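PDB 3M3I: putative uncharacterized protein from Leishmania major, which is of unknown function but belongs to the DUF985 family of the cupin superfamily and probably adopts the beta-barrel fold of that clan. Local coordinates for residues P72-Y86 with L146-S159. Residues are numbered along the deposited sequence; the frame is centred on the assembly and turned at random.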
loop_
_atom_site.group_PDB
_atom_site.type_symbol
_atom_site.label_atom_id
_atom_site.label_comp_id
_atom_site.label_asym_id
_atom_site.label_seq_id
_atom_site.Cartn_x
_atom_site.Cartn_y
_atom_site.Cartn_z
ATOM N N PRO A 72 14.729 8.992 -12.448
ATOM C CA PRO A 72 14.297 7.600 -12.325
ATOM C C PRO A 72 14.902 6.901 -11.115
ATOM O O PRO A 72 15.892 7.364 -10.588
ATOM C CB PRO A 72 14.818 6.962 -13.609
ATOM C CG PRO A 72 15.942 7.836 -14.047
ATOM C CD PRO A 72 15.590 9.212 -13.621
ATOM N N SER A 73 14.301 5.801 -10.666
ATOM C CA SER A 73 14.908 4.940 -9.648
ATOM C C SER A 73 15.777 3.936 -10.390
ATOM O O SER A 73 15.288 3.216 -11.234
ATOM C CB SER A 73 13.823 4.240 -8.827
ATOM O OG SER A 73 14.249 3.009 -8.254
ATOM N N HIS A 74 17.070 3.893 -10.097
ATOM C CA HIS A 74 17.997 3.056 -10.862
ATOM C C HIS A 74 18.007 1.647 -10.328
ATOM O O HIS A 74 17.591 1.408 -9.202
ATOM C CB HIS A 74 19.405 3.640 -10.820
ATOM C CG HIS A 74 19.523 4.963 -11.506
ATOM N ND1 HIS A 74 19.205 6.149 -10.886
ATOM C CD2 HIS A 74 19.909 5.284 -12.762
ATOM C CE1 HIS A 74 19.397 7.147 -11.728
ATOM N NE2 HIS A 74 19.818 6.647 -12.875
ATOM N N LEU A 75 18.487 0.719 -11.143
ATOM C CA LEU A 75 18.459 -0.700 -10.803
ATOM C C LEU A 75 19.066 -1.013 -9.426
ATOM O O LEU A 75 20.234 -0.731 -9.151
ATOM C CB LEU A 75 19.130 -1.531 -11.906
ATOM C CG LEU A 75 18.448 -1.490 -13.289
ATOM C CD1 LEU A 75 19.056 -2.490 -14.258
ATOM C CD2 LEU A 75 16.952 -1.747 -13.180
ATOM N N HIS A 76 18.240 -1.574 -8.554
ATOM C CA HIS A 76 18.661 -1.970 -7.217
ATOM C C HIS A 76 17.988 -3.292 -6.822
ATOM O O HIS A 76 17.134 -3.819 -7.548
ATOM C CB HIS A 76 18.304 -0.874 -6.216
ATOM C CG HIS A 76 16.837 -0.614 -6.108
ATOM N ND1 HIS A 76 16.129 0.068 -7.074
ATOM C CD2 HIS A 76 15.937 -0.962 -5.159
ATOM C CE1 HIS A 76 14.861 0.141 -6.718
ATOM N NE2 HIS A 76 14.716 -0.479 -5.561
ATOM N N ARG A 77 18.369 -3.829 -5.678
ATOM C CA ARG A 77 17.824 -5.094 -5.247
ATOM C C ARG A 77 17.563 -5.094 -3.737
ATOM O O ARG A 77 18.322 -4.502 -2.966
ATOM C CB ARG A 77 18.758 -6.233 -5.657
ATOM C CG ARG A 77 18.300 -7.622 -5.238
ATOM C CD ARG A 77 19.481 -8.523 -5.024
ATOM N NE ARG A 77 19.994 -9.069 -6.270
ATOM C CZ ARG A 77 21.269 -9.354 -6.513
ATOM N NH1 ARG A 77 22.217 -9.115 -5.616
ATOM N NH2 ARG A 77 21.601 -9.874 -7.680
ATOM N N LEU A 78 16.470 -5.747 -3.343
ATOM C CA LEU A 78 16.086 -5.888 -1.948
ATOM C C LEU A 78 16.149 -7.370 -1.636
ATOM O O LEU A 78 16.533 -8.162 -2.480
ATOM C CB LEU A 78 14.673 -5.336 -1.719
ATOM C CG LEU A 78 14.469 -3.835 -1.960
ATOM C CD1 LEU A 78 13.000 -3.469 -2.069
ATOM C CD2 LEU A 78 15.120 -2.999 -0.865
ATOM N N CYS A 79 15.808 -7.749 -0.421
ATOM C CA CYS A 79 15.673 -9.167 -0.097
ATOM C C CYS A 79 14.256 -9.529 0.372
ATOM O O CYS A 79 13.971 -10.686 0.588
ATOM C CB CYS A 79 16.735 -9.592 0.925
ATOM S SG CYS A 79 16.186 -9.561 2.607
ATOM N N SER A 80 13.379 -8.539 0.500
ATOM C CA SER A 80 11.967 -8.764 0.761
ATOM C C SER A 80 11.123 -8.175 -0.374
ATOM O O SER A 80 11.614 -7.365 -1.149
ATOM C CB SER A 80 11.584 -8.122 2.091
ATOM O OG SER A 80 12.427 -8.581 3.129
ATOM N N ASP A 81 9.859 -8.600 -0.459
ATOM C CA ASP A 81 8.901 -8.082 -1.445
ATOM C C ASP A 81 8.636 -6.609 -1.198
ATOM O O ASP A 81 8.619 -6.161 -0.054
ATOM C CB ASP A 81 7.537 -8.777 -1.341
ATOM C CG ASP A 81 7.582 -10.253 -1.640
ATOM O OD1 ASP A 81 6.621 -10.939 -1.245
ATOM O OD2 ASP A 81 8.545 -10.737 -2.266
ATOM N N GLU A 82 8.388 -5.867 -2.268
ATOM C CA GLU A 82 7.979 -4.481 -2.159
ATOM C C GLU A 82 6.725 -4.213 -3.003
ATOM O O GLU A 82 6.710 -4.447 -4.212
ATOM C CB GLU A 82 9.113 -3.576 -2.598
ATOM C CG GLU A 82 8.766 -2.106 -2.478
ATOM C CD GLU A 82 9.905 -1.194 -2.859
ATOM O OE1 GLU A 82 10.590 -1.473 -3.868
ATOM O OE2 GLU A 82 10.092 -0.193 -2.146
ATOM N N THR A 83 5.686 -3.702 -2.354
ATOM C CA THR A 83 4.394 -3.501 -2.997
ATOM C C THR A 83 4.205 -2.021 -3.310
ATOM O O THR A 83 4.358 -1.180 -2.425
ATOM C CB THR A 83 3.224 -4.020 -2.096
ATOM O OG1 THR A 83 3.354 -5.435 -1.890
ATOM C CG2 THR A 83 1.894 -3.738 -2.733
ATOM N N TRP A 84 3.853 -1.731 -4.563
ATOM C CA TRP A 84 3.718 -0.372 -5.100
ATOM C C TRP A 84 2.257 0.005 -5.369
ATOM O O TRP A 84 1.627 -0.626 -6.185
ATOM C CB TRP A 84 4.468 -0.298 -6.429
ATOM C CG TRP A 84 5.923 -0.443 -6.276
ATOM C CD1 TRP A 84 6.598 -1.551 -5.862
ATOM C CD2 TRP A 84 6.906 0.556 -6.539
ATOM N NE1 TRP A 84 7.945 -1.303 -5.841
ATOM C CE2 TRP A 84 8.164 -0.012 -6.246
ATOM C CE3 TRP A 84 6.846 1.882 -6.982
ATOM C CZ2 TRP A 84 9.350 0.692 -6.380
ATOM C CZ3 TRP A 84 8.027 2.585 -7.128
ATOM C CH2 TRP A 84 9.270 1.987 -6.825
ATOM N N MET A 85 1.753 1.061 -4.726
ATOM C CA MET A 85 0.351 1.496 -4.839
ATOM C C MET A 85 0.247 2.869 -5.499
ATOM O O MET A 85 0.778 3.819 -4.964
ATOM C CB MET A 85 -0.281 1.635 -3.453
ATOM C CG MET A 85 -1.008 0.427 -2.930
ATOM S SD MET A 85 -0.021 -0.804 -2.083
ATOM C CE MET A 85 1.116 0.157 -1.085
ATOM N N TYR A 86 -0.482 2.973 -6.609
ATOM C CA TYR A 86 -0.675 4.231 -7.319
ATOM C C TYR A 86 -1.568 5.249 -6.555
ATOM O O TYR A 86 -2.641 4.906 -6.086
ATOM C CB TYR A 86 -1.279 3.970 -8.708
ATOM C CG TYR A 86 -1.662 5.239 -9.441
ATOM C CD1 TYR A 86 -2.899 5.851 -9.212
ATOM C CD2 TYR A 86 -0.779 5.848 -10.341
ATOM C CE1 TYR A 86 -3.262 7.016 -9.877
ATOM C CE2 TYR A 86 -1.133 7.030 -11.018
ATOM C CZ TYR A 86 -2.372 7.608 -10.769
ATOM O OH TYR A 86 -2.735 8.771 -11.395
ATOM N N LEU A 146 -3.218 -0.713 -10.376
ATOM C CA LEU A 146 -3.243 0.160 -9.208
ATOM C C LEU A 146 -2.298 -0.291 -8.112
ATOM O O LEU A 146 -1.826 0.514 -7.319
ATOM C CB LEU A 146 -4.641 0.240 -8.616
ATOM C CG LEU A 146 -5.730 1.036 -9.329
ATOM C CD1 LEU A 146 -7.039 0.696 -8.675
ATOM C CD2 LEU A 146 -5.470 2.555 -9.300
ATOM N N GLN A 147 -2.033 -1.590 -8.072
ATOM C CA GLN A 147 -1.154 -2.201 -7.084
ATOM C C GLN A 147 -0.302 -3.255 -7.797
ATOM O O GLN A 147 -0.760 -3.891 -8.732
ATOM C CB GLN A 147 -2.031 -2.827 -5.995
ATOM C CG GLN A 147 -1.305 -3.479 -4.842
ATOM C CD GLN A 147 -2.177 -4.453 -4.050
ATOM O OE1 GLN A 147 -1.712 -5.493 -3.656
ATOM N NE2 GLN A 147 -3.427 -4.090 -3.790
ATOM N N TYR A 148 0.936 -3.430 -7.354
ATOM C CA TYR A 148 1.832 -4.459 -7.870
ATOM C C TYR A 148 2.990 -4.674 -6.898
ATOM O O TYR A 148 3.462 -3.727 -6.268
ATOM C CB TYR A 148 2.368 -4.076 -9.245
ATOM C CG TYR A 148 3.388 -5.049 -9.772
ATOM C CD1 TYR A 148 3.006 -6.147 -10.543
ATOM C CD2 TYR A 148 4.734 -4.896 -9.473
ATOM C CE1 TYR A 148 3.952 -7.054 -11.022
ATOM C CE2 TYR A 148 5.672 -5.790 -9.941
ATOM C CZ TYR A 148 5.281 -6.867 -10.706
ATOM O OH TYR A 148 6.237 -7.740 -11.156
ATOM N N THR A 149 3.436 -5.928 -6.795
ATOM C CA THR A 149 4.452 -6.364 -5.840
ATOM C C THR A 149 5.706 -6.870 -6.547
ATOM O O THR A 149 5.644 -7.806 -7.334
ATOM C CB THR A 149 3.919 -7.477 -4.917
ATOM O OG1 THR A 149 2.893 -6.945 -4.086
ATOM C CG2 THR A 149 5.017 -8.031 -4.020
ATOM N N VAL A 150 6.846 -6.246 -6.237
ATOM C CA VAL A 150 8.129 -6.616 -6.820
ATOM C C VAL A 150 8.707 -7.692 -5.917
ATOM O O VAL A 150 8.953 -7.427 -4.752
ATOM C CB VAL A 150 9.085 -5.404 -6.901
ATOM C CG1 VAL A 150 10.420 -5.813 -7.492
ATOM C CG2 VAL A 150 8.455 -4.295 -7.730
ATOM N N PRO A 151 8.894 -8.921 -6.433
ATOM C CA PRO A 151 9.317 -9.969 -5.506
ATOM C C PRO A 151 10.736 -9.732 -5.001
ATOM O O PRO A 151 11.571 -9.221 -5.747
ATOM C CB PRO A 151 9.244 -11.245 -6.351
ATOM C CG PRO A 151 8.343 -10.902 -7.506
ATOM C CD PRO A 151 8.636 -9.462 -7.781
ATOM N N GLY A 152 10.980 -10.077 -3.738
ATOM C CA GLY A 152 12.316 -10.044 -3.169
ATOM C C GLY A 152 13.294 -10.806 -4.046
ATOM O O GLY A 152 13.001 -11.889 -4.526
ATOM N N GLY A 153 14.457 -10.217 -4.267
ATOM C CA GLY A 153 15.501 -10.827 -5.068
ATOM C C GLY A 153 15.494 -10.318 -6.487
ATOM O O GLY A 153 16.417 -10.593 -7.230
ATOM N N ALA A 154 14.463 -9.570 -6.870
ATOM C CA ALA A 154 14.414 -8.974 -8.198
ATOM C C ALA A 154 15.375 -7.793 -8.309
ATOM O O ALA A 154 15.515 -7.016 -7.371
ATOM C CB ALA A 154 12.988 -8.531 -8.542
ATOM N N ILE A 155 16.055 -7.689 -9.449
ATOM C CA ILE A 155 16.766 -6.472 -9.833
ATOM C C ILE A 155 15.746 -5.587 -10.552
ATOM O O ILE A 155 15.226 -5.968 -11.599
ATOM C CB ILE A 155 17.953 -6.781 -10.754
ATOM C CG1 ILE A 155 19.004 -7.633 -10.024
ATOM C CG2 ILE A 155 18.603 -5.495 -11.272
ATOM C CD1 ILE A 155 19.931 -8.361 -10.947
ATOM N N PHE A 156 15.454 -4.417 -9.990
ATOM C CA PHE A 156 14.376 -3.566 -10.498
ATOM C C PHE A 156 14.591 -2.053 -10.346
ATOM O O PHE A 156 15.381 -1.599 -9.517
ATOM C CB PHE A 156 13.061 -3.951 -9.830
ATOM C CG PHE A 156 12.978 -3.590 -8.378
ATOM C CD1 PHE A 156 13.766 -4.220 -7.444
ATOM C CD2 PHE A 156 12.074 -2.651 -7.936
ATOM C CE1 PHE A 156 13.678 -3.902 -6.116
ATOM C CE2 PHE A 156 11.983 -2.340 -6.602
ATOM C CZ PHE A 156 12.776 -2.967 -5.696
ATOM N N GLY A 157 13.851 -1.280 -11.135
ATOM C CA GLY A 157 13.949 0.187 -11.094
ATOM C C GLY A 157 12.664 0.801 -11.597
ATOM O O GLY A 157 11.771 0.066 -11.969
ATOM N N SER A 158 12.563 2.130 -11.618
ATOM C CA SER A 158 11.359 2.770 -12.118
ATOM C C SER A 158 11.622 4.036 -12.927
ATOM O O SER A 158 12.670 4.648 -12.796
ATOM C CB SER A 158 10.368 3.033 -10.977
ATOM O OG SER A 158 10.711 4.169 -10.215
ATOM N N SER A 159 10.663 4.385 -13.796
ATOM C CA SER A 159 10.767 5.572 -14.642
ATOM C C SER A 159 9.398 6.098 -15.032
ATOM O O SER A 159 8.387 5.398 -14.904
ATOM C CB SER A 159 11.588 5.287 -15.908
ATOM O OG SER A 159 10.903 4.419 -16.784
#
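F156 is buried against the other segment more extensively than any other residue here: its ring has H76 over one face, V150 CG1 over the centre of the other, and L78 CD1 and E82 OE1 at its edge. The imidazole of H76 crosses it obliquely, planes at 47°, with NE2 3.2 Å from F156 CZ. In each, CG sits between the backbone N and the carbonyl carbon (chi1 62° for H76, 70° for F156), a torsion that carries the ring toward the opposite strand, where the two meet. The E82 carboxylate stands almost perpendicular to the phenyl plane, OE1 lying 3.2 Å from F156 CE2, and it accepts a weak bond from W84 NE1. W84 in turn touches F156 CE2 with CZ2 and V150 CG2 with CD1.

E82 with V150 and W84 with Y148 are hydrogen-bonded antiparallel pairs, W84 N lying 2.7 Å from Y148 O. Between them, on the other side of the sheet, the non-hydrogen-bonded pair T83 and T149 meet with OG1 atoms 2.7 Å apart. At the turn, D81 OD2 turns its anti lone pair to G152 N at 2.9 Å, while D81 OD1 bonds Y60 OH of the second subunit.

A second shell sets these groups. H76 ND1 donates to H74 O at 2.9 Å, within the ring plane, which fixes the imidazole's rotation. H76 and F156 form a hydrogen-bonded antiparallel pair, and a beta bulge shifts the register between it and the S73-S158 pair. F65 packs against W84, S73 and S158; C176 packs against E82 and W84.

Strand 147-150 thus pairs with 81-86 in one sheet and 155-159 with 73-74 and 76-77, the type II turn P151-A154 and residues 78-80 carrying both chains across. Carboxylate at its edge, imidazole over its face, F156 has polar neighbours inside the probable barrel, consistent with a cupin-type pocket of unassigned function.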